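Local coordinates for lipase 2 (Yarrowia lipolytica, PDB 4JEI), which probably hydrolyses triacylglycerols as a secreted yeast lipase of the alpha/beta-hydrolase fold, at residues R224-G229 / S245-I250. The protein carries 2 engineered substitutions. Sequence-based numbering, arbitrary orientation.
Sequences RITHRG and SGEVFI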
ATOM      1  N   ARG A 224      -0.540  -5.177  -5.077  1.00 47.68           N
ATOM      2  CA  ARG A 224      -1.565  -4.155  -4.971  1.00 47.34           C
ATOM      3  C   ARG A 224      -2.898  -4.852  -4.721  1.00 51.27           C
ATOM      4  O   ARG A 224      -3.464  -5.442  -5.641  1.00 50.58           O
ATOM      5  CB  ARG A 224      -1.609  -3.344  -6.267  1.00 47.46           C
ATOM      6  CG  ARG A 224      -0.744  -2.088  -6.262  1.00 55.32           C
ATOM      7  CD  ARG A 224      -0.872  -1.262  -7.544  1.00 54.88           C
ATOM      8  NE  ARG A 224      -2.246  -1.226  -8.063  1.00 52.61           N
ATOM      9  CZ  ARG A 224      -2.670  -1.940  -9.106  1.00 65.85           C
ATOM     10  NH1 ARG A 224      -1.843  -2.736  -9.757  1.00 54.09           N
ATOM     11  NH2 ARG A 224      -3.939  -1.860  -9.490  1.00 54.85           N
ATOM     12  N   ILE A 225      -3.363  -4.856  -3.469  1.00 48.03           N
ATOM     13  CA  ILE A 225      -4.613  -5.537  -3.126  1.00 47.74           C
ATOM     14  C   ILE A 225      -5.813  -4.622  -3.342  1.00 51.86           C
ATOM     15  O   ILE A 225      -5.851  -3.511  -2.808  1.00 52.01           O
ATOM     16  CB  ILE A 225      -4.592  -6.247  -1.739  1.00 50.68           C
ATOM     17  CG1 ILE A 225      -3.356  -7.164  -1.603  1.00 50.75           C
ATOM     18  CG2 ILE A 225      -5.887  -7.046  -1.500  1.00 51.46           C
ATOM     19  CD1 ILE A 225      -3.039  -7.601  -0.209  1.00 56.37           C
ATOM     20  N   THR A 226      -6.762  -5.079  -4.175  1.00 48.19           N
ATOM     21  CA  THR A 226      -7.991  -4.362  -4.512  1.00 47.81           C
ATOM     22  C   THR A 226      -9.200  -5.225  -4.153  1.00 52.08           C
ATOM     23  O   THR A 226      -9.075  -6.445  -4.046  1.00 51.64           O
ATOM     24  CB  THR A 226      -7.993  -3.941  -5.977  1.00 52.78           C
ATOM     25  OG1 THR A 226      -7.995  -5.112  -6.781  1.00 52.81           O
ATOM     26  CG2 THR A 226      -6.815  -3.050  -6.339  1.00 50.38           C
ATOM     27  N   HIS A 227     -10.366  -4.597  -3.971  1.00 49.14           N
ATOM     28  CA  HIS A 227     -11.591  -5.281  -3.574  1.00 49.05           C
ATOM     29  C   HIS A 227     -12.782  -4.849  -4.434  1.00 53.99           C
ATOM     30  O   HIS A 227     -12.826  -3.704  -4.885  1.00 53.72           O
ATOM     31  CB  HIS A 227     -11.835  -5.023  -2.069  1.00 49.49           C
ATOM     32  CG  HIS A 227     -13.187  -5.400  -1.553  1.00 52.60           C
ATOM     33  ND1 HIS A 227     -14.016  -4.463  -0.973  1.00 54.34           N
ATOM     34  CD2 HIS A 227     -13.806  -6.600  -1.537  1.00 54.01           C
ATOM     35  CE1 HIS A 227     -15.113  -5.116  -0.629  1.00 53.59           C
ATOM     36  NE2 HIS A 227     -15.034  -6.404  -0.952  1.00 53.77           N
ATOM     37  N   ARG A 228     -13.729  -5.786  -4.674  1.00 51.12           N
ATOM     38  CA  ARG A 228     -14.983  -5.574  -5.402  1.00 51.30           C
ATOM     39  C   ARG A 228     -15.731  -4.393  -4.794  1.00 55.63           C
ATOM     40  O   ARG A 228     -15.958  -4.363  -3.581  1.00 55.19           O
ATOM     41  CB  ARG A 228     -15.885  -6.809  -5.260  1.00 52.67           C
ATOM     42  CG  ARG A 228     -15.932  -7.717  -6.472  1.00 65.22           C
ATOM     43  CD  ARG A 228     -17.338  -7.999  -6.990  1.00 74.79           C
ATOM     44  NE  ARG A 228     -18.384  -7.861  -5.972  1.00 81.92           N
ATOM     45  CZ  ARG A 228     -19.670  -8.118  -6.182  1.00 94.95           C
ATOM     46  NH1 ARG A 228     -20.083  -8.552  -7.367  1.00 83.52           N
ATOM     47  NH2 ARG A 228     -20.554  -7.942  -5.209  1.00 80.31           N
ATOM     48  N   GLY A 229     -16.078  -3.425  -5.632  1.00 52.83           N
ATOM     49  CA  GLY A 229     -16.830  -2.257  -5.201  1.00 53.01           C
ATOM     50  C   GLY A 229     -16.036  -1.098  -4.645  1.00 57.46           C
ATOM     51  O   GLY A 229     -16.601  -0.017  -4.453  1.00 57.40           O
ATOM     52  N   SER A 245       1.548  -2.635 -12.491  1.00 58.82           N
ATOM     53  CA  SER A 245       1.154  -4.023 -12.247  1.00 58.77           C
ATOM     54  C   SER A 245       1.718  -4.290 -10.815  1.00 63.19           C
ATOM     55  O   SER A 245       2.565  -3.513 -10.380  1.00 63.59           O
ATOM     56  CB  SER A 245       1.815  -4.941 -13.274  1.00 62.04           C
ATOM     57  OG  SER A 245       1.498  -4.547 -14.600  1.00 69.67           O
ATOM     58  N   GLY A 246       1.276  -5.306 -10.067  1.00 58.84           N
ATOM     59  CA  GLY A 246       0.270  -6.303 -10.392  1.00 58.04           C
ATOM     60  C   GLY A 246      -0.769  -6.400  -9.302  1.00 60.05           C
ATOM     61  O   GLY A 246      -0.451  -6.530  -8.112  1.00 59.81           O
ATOM     62  N   GLU A 247      -2.022  -6.320  -9.723  1.00 54.82           N
ATOM     63  CA  GLU A 247      -3.197  -6.363  -8.876  1.00 53.79           C
ATOM     64  C   GLU A 247      -3.456  -7.752  -8.268  1.00 55.85           C
ATOM     65  O   GLU A 247      -3.165  -8.779  -8.888  1.00 55.39           O
ATOM     66  CB  GLU A 247      -4.392  -5.914  -9.718  1.00 55.06           C
ATOM     67  CG  GLU A 247      -5.677  -5.704  -8.955  1.00 63.16           C
ATOM     68  CD  GLU A 247      -6.868  -5.338  -9.815  1.00 80.18           C
ATOM     69  OE1 GLU A 247      -6.712  -5.196 -11.051  1.00 73.00           O
ATOM     70  OE2 GLU A 247      -7.973  -5.226  -9.246  1.00 73.07           O
ATOM     71  N   VAL A 248      -4.002  -7.753  -7.040  1.00 50.71           N
ATOM     72  CA  VAL A 248      -4.469  -8.909  -6.271  1.00 49.94           C
ATOM     73  C   VAL A 248      -5.905  -8.497  -5.923  1.00 52.95           C
ATOM     74  O   VAL A 248      -6.111  -7.530  -5.189  1.00 52.56           O
ATOM     75  CB  VAL A 248      -3.600  -9.231  -5.020  1.00 53.42           C
ATOM     76  CG1 VAL A 248      -4.189 -10.393  -4.224  1.00 52.99           C
ATOM     77  CG2 VAL A 248      -2.155  -9.530  -5.415  1.00 53.09           C
ATOM     78  N   PHE A 249      -6.888  -9.171  -6.520  1.00 48.92           N
ATOM     79  CA  PHE A 249      -8.294  -8.807  -6.385  1.00 48.50           C
ATOM     80  C   PHE A 249      -9.155  -9.717  -5.514  1.00 52.90           C
ATOM     81  O   PHE A 249      -9.247 -10.923  -5.756  1.00 52.48           O
ATOM     82  CB  PHE A 249      -8.893  -8.627  -7.791  1.00 49.98           C
ATOM     83  CG  PHE A 249     -10.329  -8.181  -7.922  1.00 51.06           C
ATOM     84  CD1 PHE A 249     -11.283  -9.020  -8.482  1.00 53.80           C
ATOM     85  CD2 PHE A 249     -10.708  -6.892  -7.571  1.00 52.80           C
ATOM     86  CE1 PHE A 249     -12.602  -8.591  -8.653  1.00 54.50           C
ATOM     87  CE2 PHE A 249     -12.030  -6.469  -7.726  1.00 55.48           C
ATOM     88  CZ  PHE A 249     -12.963  -7.317  -8.277  1.00 53.57           C
ATOM     89  N   ILE A 250      -9.819  -9.111  -4.519  1.00 49.84           N
ATOM     90  CA  ILE A 250     -10.771  -9.789  -3.640  1.00 49.71           C
ATOM     91  C   ILE A 250     -12.137  -9.670  -4.346  1.00 54.75           C
ATOM     92  O   ILE A 250     -12.799  -8.628  -4.252  1.00 54.07           O
ATOM     93  CB  ILE A 250     -10.785  -9.194  -2.196  1.00 52.40           C
ATOM     94  CG1 ILE A 250      -9.406  -9.279  -1.514  1.00 52.50           C
ATOM     95  CG2 ILE A 250     -11.872  -9.849  -1.332  1.00 52.91           C
ATOM     96  CD1 ILE A 250      -9.220  -8.300  -0.359  1.00 58.83           C
TER
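Thr226 pairs with Phe249, and Ile225 with Val248, in a worked example of parallel strand pairing: a ladder of backbone bonds fixes the register, with Arg224, Thr226, Glu247 and Phe249 on one face and Ile225, His227, Val248 and Ile250 on the other. Thr226 is held through two successive peptide groups, its N donating to Val248 O (2.7 Å) and its O accepting from Ile250 N (2.8 Å). Val248 N reaches back to Arg224 O, and Arg228 N closes the far end of the ladder on Ile250 O at 3.0 Å; the bond from Arg224 N to Gly246 O at the near end is weak.

Polar side chains meet where Glu247, with CG anti to the backbone N (chi1 -172°) and the chain extended beyond it, lies across Thr226 at about a right angle. Thr226 OG1 donates to Glu247 OE2, though the bond is modelled very short and its length is doubtful; OE2 also accepts from Ser274 N. Arg224 lays NH1 3.6 Å from Glu247 N, without a salt bridge to the carboxylate.

Thr226 OG1 also lies at the edge of the Phe249 ring, in its plane, 3.3 Å from Phe249 CD2, while Arg228 CG touches Phe249 CZ. The other face is largely apolar: Ile225 and Val248 lie side by side, both touching Phe18 of helix 12-27, and Ile225 CG2 meets Ile250 CD1 at 3.7 Å. The His227 ring approaches Ile250 through CD2; its ND1 is hydrogen-bonded to Asn288 O.

Strands 222-227 and 247-250 are neighbouring parallel strands of the central alpha/beta-hydrolase sheet, and the first leads into Asp230, probably the acid of a Ser162-His289-Asp230 catalytic triad.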